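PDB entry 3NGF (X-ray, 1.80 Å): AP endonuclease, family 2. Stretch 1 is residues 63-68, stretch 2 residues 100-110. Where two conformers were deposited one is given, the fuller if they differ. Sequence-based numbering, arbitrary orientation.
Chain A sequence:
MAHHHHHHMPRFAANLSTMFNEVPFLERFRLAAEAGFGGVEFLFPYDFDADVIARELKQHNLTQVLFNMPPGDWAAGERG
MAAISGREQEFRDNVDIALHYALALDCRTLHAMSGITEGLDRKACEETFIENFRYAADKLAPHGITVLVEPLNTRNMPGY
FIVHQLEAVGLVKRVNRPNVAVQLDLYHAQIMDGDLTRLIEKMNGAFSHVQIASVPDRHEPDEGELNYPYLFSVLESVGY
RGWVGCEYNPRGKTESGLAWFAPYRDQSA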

# COMPACT_ATOMS: atom_id res chain seq x y z
N THR A 63 -3.60 -1.18 14.96
CA THR A 63 -3.23 -2.31 14.09
C THR A 63 -2.33 -1.79 12.98
O THR A 63 -2.63 -0.77 12.35
N GLN A 64 -1.26 -2.53 12.69
CA GLN A 64 -0.41 -2.25 11.55
C GLN A 64 -1.01 -2.93 10.33
O GLN A 64 -1.06 -4.17 10.27
N VAL A 65 -1.52 -2.14 9.39
CA VAL A 65 -2.28 -2.69 8.26
C VAL A 65 -1.40 -3.03 7.07
O VAL A 65 -1.68 -4.00 6.34
N LEU A 66 -0.34 -2.26 6.87
CA LEU A 66 0.48 -2.37 5.66
C LEU A 66 1.81 -1.67 5.86
O LEU A 66 1.87 -0.65 6.55
N PHE A 67 2.87 -2.21 5.27
CA PHE A 67 4.06 -1.43 4.94
C PHE A 67 4.80 -2.08 3.77
O PHE A 67 4.37 -3.12 3.24
N ASN A 68 5.83 -1.41 3.29
CA ASN A 68 6.56 -1.88 2.11
C ASN A 68 7.80 -2.64 2.48
O ASN A 68 8.46 -2.35 3.48
N HIS A 100 10.83 -10.01 9.39
CA HIS A 100 11.20 -9.67 10.78
C HIS A 100 10.32 -8.56 11.34
O HIS A 100 9.74 -8.71 12.42
N TYR A 101 10.17 -7.47 10.57
CA TYR A 101 9.30 -6.40 10.99
C TYR A 101 7.82 -6.78 10.98
O TYR A 101 7.08 -6.41 11.90
N ALA A 102 7.39 -7.52 9.97
CA ALA A 102 5.98 -7.95 9.91
C ALA A 102 5.58 -8.82 11.10
O ALA A 102 4.52 -8.63 11.66
N LEU A 103 6.45 -9.73 11.52
CA LEU A 103 6.14 -10.52 12.70
C LEU A 103 6.12 -9.66 13.97
O LEU A 103 5.20 -9.78 14.79
N ALA A 104 7.10 -8.77 14.13
CA ALA A 104 7.12 -7.86 15.27
C ALA A 104 5.88 -6.97 15.41
O ALA A 104 5.42 -6.70 16.53
N LEU A 105 5.36 -6.51 14.28
CA LEU A 105 4.22 -5.62 14.24
C LEU A 105 2.86 -6.32 14.02
O LEU A 105 1.83 -5.64 13.90
N ASP A 106 2.87 -7.66 14.00
CA ASP A 106 1.70 -8.49 13.66
C ASP A 106 0.98 -7.96 12.38
O ASP A 106 -0.25 -7.83 12.35
N CYS A 107 1.77 -7.66 11.35
CA CYS A 107 1.24 -7.12 10.09
C CYS A 107 1.09 -8.28 9.13
O CYS A 107 2.02 -9.09 8.98
N ARG A 108 -0.09 -8.35 8.51
CA ARG A 108 -0.51 -9.44 7.65
C ARG A 108 -0.35 -9.15 6.14
O ARG A 108 -0.62 -10.03 5.31
N THR A 109 0.08 -7.94 5.80
CA THR A 109 0.09 -7.49 4.39
C THR A 109 1.32 -6.62 4.10
O THR A 109 1.58 -5.68 4.83
N LEU A 110 2.06 -6.97 3.05
CA LEU A 110 3.29 -6.27 2.69
C LEU A 110 3.25 -5.94 1.21
O LEU A 110 2.84 -6.79 0.40

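The two stretches run side by side, Gln 64 level with Cys 107 and Leu 66 with Thr 109, yet no direct hydrogen bond joins them. Their fit depends on shape, and the largest bump is the ring of Phe 67. Its CA-to-CB bond points to the same side as that of Leu 110, and with chi1 at 60° (p) and chi2 at 91° the ring swings back over the second stretch, into a hollow lined by the end of the helix, the turn after it and the start of the strand.

The walls of that hollow differ. Leu 110, chi1 m and chi2 t, lays its methyl CD2 over one face of the ring, 3.6 Å from the ring centroid of Phe 67 and 17° off the normal, a CH-pi contact; the nearest atoms are Phe 67 CE1 and Leu 110 CD2, at 3.5 Å. At the ring edge, near its plane, Ala 102 N lies 3.5 Å from Phe 67 CZ; Ala 102 CB, out of the plane, is 4.1 Å from the same Phe 67 CZ. The CA-to-CB bond of Ala 102 points sideways, so its methyl touches the ring tip while the backbone N lies open to it. Tyr 101 offers its CB, 3.7 Å from Phe 67 CZ, while the rest of its side chain (chi1 m) leads away and its hydroxyl is hydrogen-bonded elsewhere in the structure. Obliquely to the ring, Leu 105 CD1 lies 4.0 Å from Phe 67 CE2, and Cys 107 CB lies 3.8 Å from that same Phe 67 CE2.

Leu 105 and Cys 107 both point toward the first stretch and pack against the aliphatic part of Gln 64 as well. Gln 64 CG is 4.0 Å from Leu 105 CD1 and 3.9 Å from Cys 107 CB. With chi1 t and chi2 p, glutamine can present methylenes to these apolar neighbours and still give its amide nitrogen a partner, since Gln 64 NE2 donates to Leu 66 O at 3.0 Å. Cys 107, chi1 t, is compact enough to put its sulfur close to the backbone of the strand: SG is 3.6 Å from Gln 64 O and 3.7 Å from Leu 66 N.

Beyond the cysteine, Leu 66 starts sideways, but its t, p rotamer brings CD1 to 3.9 Å from Thr 109 CG2. Threonine serves two surroundings here, its methyl meeting the leucine and its hydroxyl a water. Close backbone contacts accompany this packing: Leu 66 CA lies 3.6 Å from Thr 109 O, and Leu 110 CA lies 3.4 Å from Phe 67 O, both as CA-H...O contacts.

Three waters supply the polar links. One accepts from Gln 64 N at 2.9 Å and donates to Leu 105 O at 2.7 Å. The second donates to Gln 64 O (2.7 Å) and accepts from Arg 108 N (3.0 Å). The third donates to Val 65 O and hydrogen-bonds Thr 109 OG1, each at 2.8 Å. Away from the packed centre, Arg 108 NE forms a salt bridge with Asp 106 OD1, 3.0 Å away, within the exposed turn.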

# COMPACT_ATOMS: atom_id res chain seq x y z
CB THR A 63 -4.49 -2.89 13.44
OG1 THR A 63 -5.32 -3.45 14.46
CG2 THR A 63 -4.13 -3.93 12.35
CB GLN A 64 1.02 -2.76 11.77
CG GLN A 64 1.98 -2.33 10.64
CD GLN A 64 2.28 -0.84 10.63
OE1 GLN A 64 2.50 -0.26 11.69
NE2 GLN A 64 2.35 -0.21 9.44
CB VAL A 65 -3.38 -1.69 7.86
CG1 VAL A 65 -4.06 -2.09 6.59
CG2 VAL A 65 -4.38 -1.52 9.07
CB LEU A 66 -0.25 -1.72 4.46
CG LEU A 66 0.54 -1.67 3.13
CD1 LEU A 66 0.43 -3.00 2.46
CD2 LEU A 66 0.05 -0.54 2.22
CB PHE A 67 4.97 -1.16 6.15
CG PHE A 67 5.50 -2.41 6.83
CD1 PHE A 67 6.73 -2.95 6.42
CD2 PHE A 67 4.77 -3.04 7.82
CE1 PHE A 67 7.25 -4.11 7.04
CE2 PHE A 67 5.26 -4.16 8.45
CZ PHE A 67 6.49 -4.71 8.06
CB ASN A 68 6.99 -0.72 1.22
CG ASN A 68 5.84 0.09 0.68
OD1 ASN A 68 4.69 -0.19 0.96
ND2 ASN A 68 6.18 1.13 -0.11
CB HIS A 100 12.68 -9.26 10.90
CG HIS A 100 13.02 -8.64 12.22
ND1 HIS A 100 13.09 -9.37 13.39
CD2 HIS A 100 13.28 -7.35 12.56
CE1 HIS A 100 13.38 -8.55 14.40
NE2 HIS A 100 13.51 -7.33 13.92
CB TYR A 101 9.51 -5.15 10.11
CG TYR A 101 10.70 -4.33 10.49
CD1 TYR A 101 12.00 -4.73 10.14
CD2 TYR A 101 10.55 -3.13 11.18
CE1 TYR A 101 13.09 -3.98 10.49
CE2 TYR A 101 11.64 -2.37 11.52
CZ TYR A 101 12.91 -2.79 11.18
OH TYR A 101 14.00 -2.03 11.53
CB ALA A 102 5.69 -8.70 8.60
CB LEU A 103 7.11 -11.71 12.80
CG LEU A 103 7.01 -12.72 11.64
CD1 LEU A 103 8.13 -13.79 11.71
CD2 LEU A 103 5.63 -13.41 11.64
CB ALA A 104 8.40 -7.00 15.26
CB LEU A 105 4.42 -4.57 13.13
CG LEU A 105 5.73 -3.79 13.13
CD1 LEU A 105 5.68 -2.65 12.10
CD2 LEU A 105 6.12 -3.29 14.48
CB ASP A 106 0.76 -8.56 14.85
CG ASP A 106 -0.37 -9.58 14.68
OD1 ASP A 106 -0.21 -10.57 13.94
OD2 ASP A 106 -1.44 -9.37 15.31
CB CYS A 107 2.18 -6.08 9.52
SG CYS A 107 1.56 -5.28 8.01
CB ARG A 108 -1.99 -9.77 7.94
CG ARG A 108 -2.32 -9.96 9.44
CD ARG A 108 -1.49 -11.09 10.02
NE ARG A 108 -1.71 -11.30 11.46
CZ ARG A 108 -2.80 -11.86 11.99
NH1 ARG A 108 -3.81 -12.26 11.22
NH2 ARG A 108 -2.87 -12.03 13.30
CB THR A 109 -1.20 -6.70 4.05
OG1 THR A 109 -2.34 -7.40 4.54
CG2 THR A 109 -1.33 -6.47 2.54
CB LEU A 110 4.52 -7.13 2.95
CG LEU A 110 4.76 -7.51 4.40
CD1 LEU A 110 5.86 -8.59 4.48
CD2 LEU A 110 5.16 -6.26 5.17
O HOH W 1 -0.76 -4.91 14.31
O HOH W 2 -2.24 -6.47 9.38
O HOH W 3 -3.32 -6.17 6.83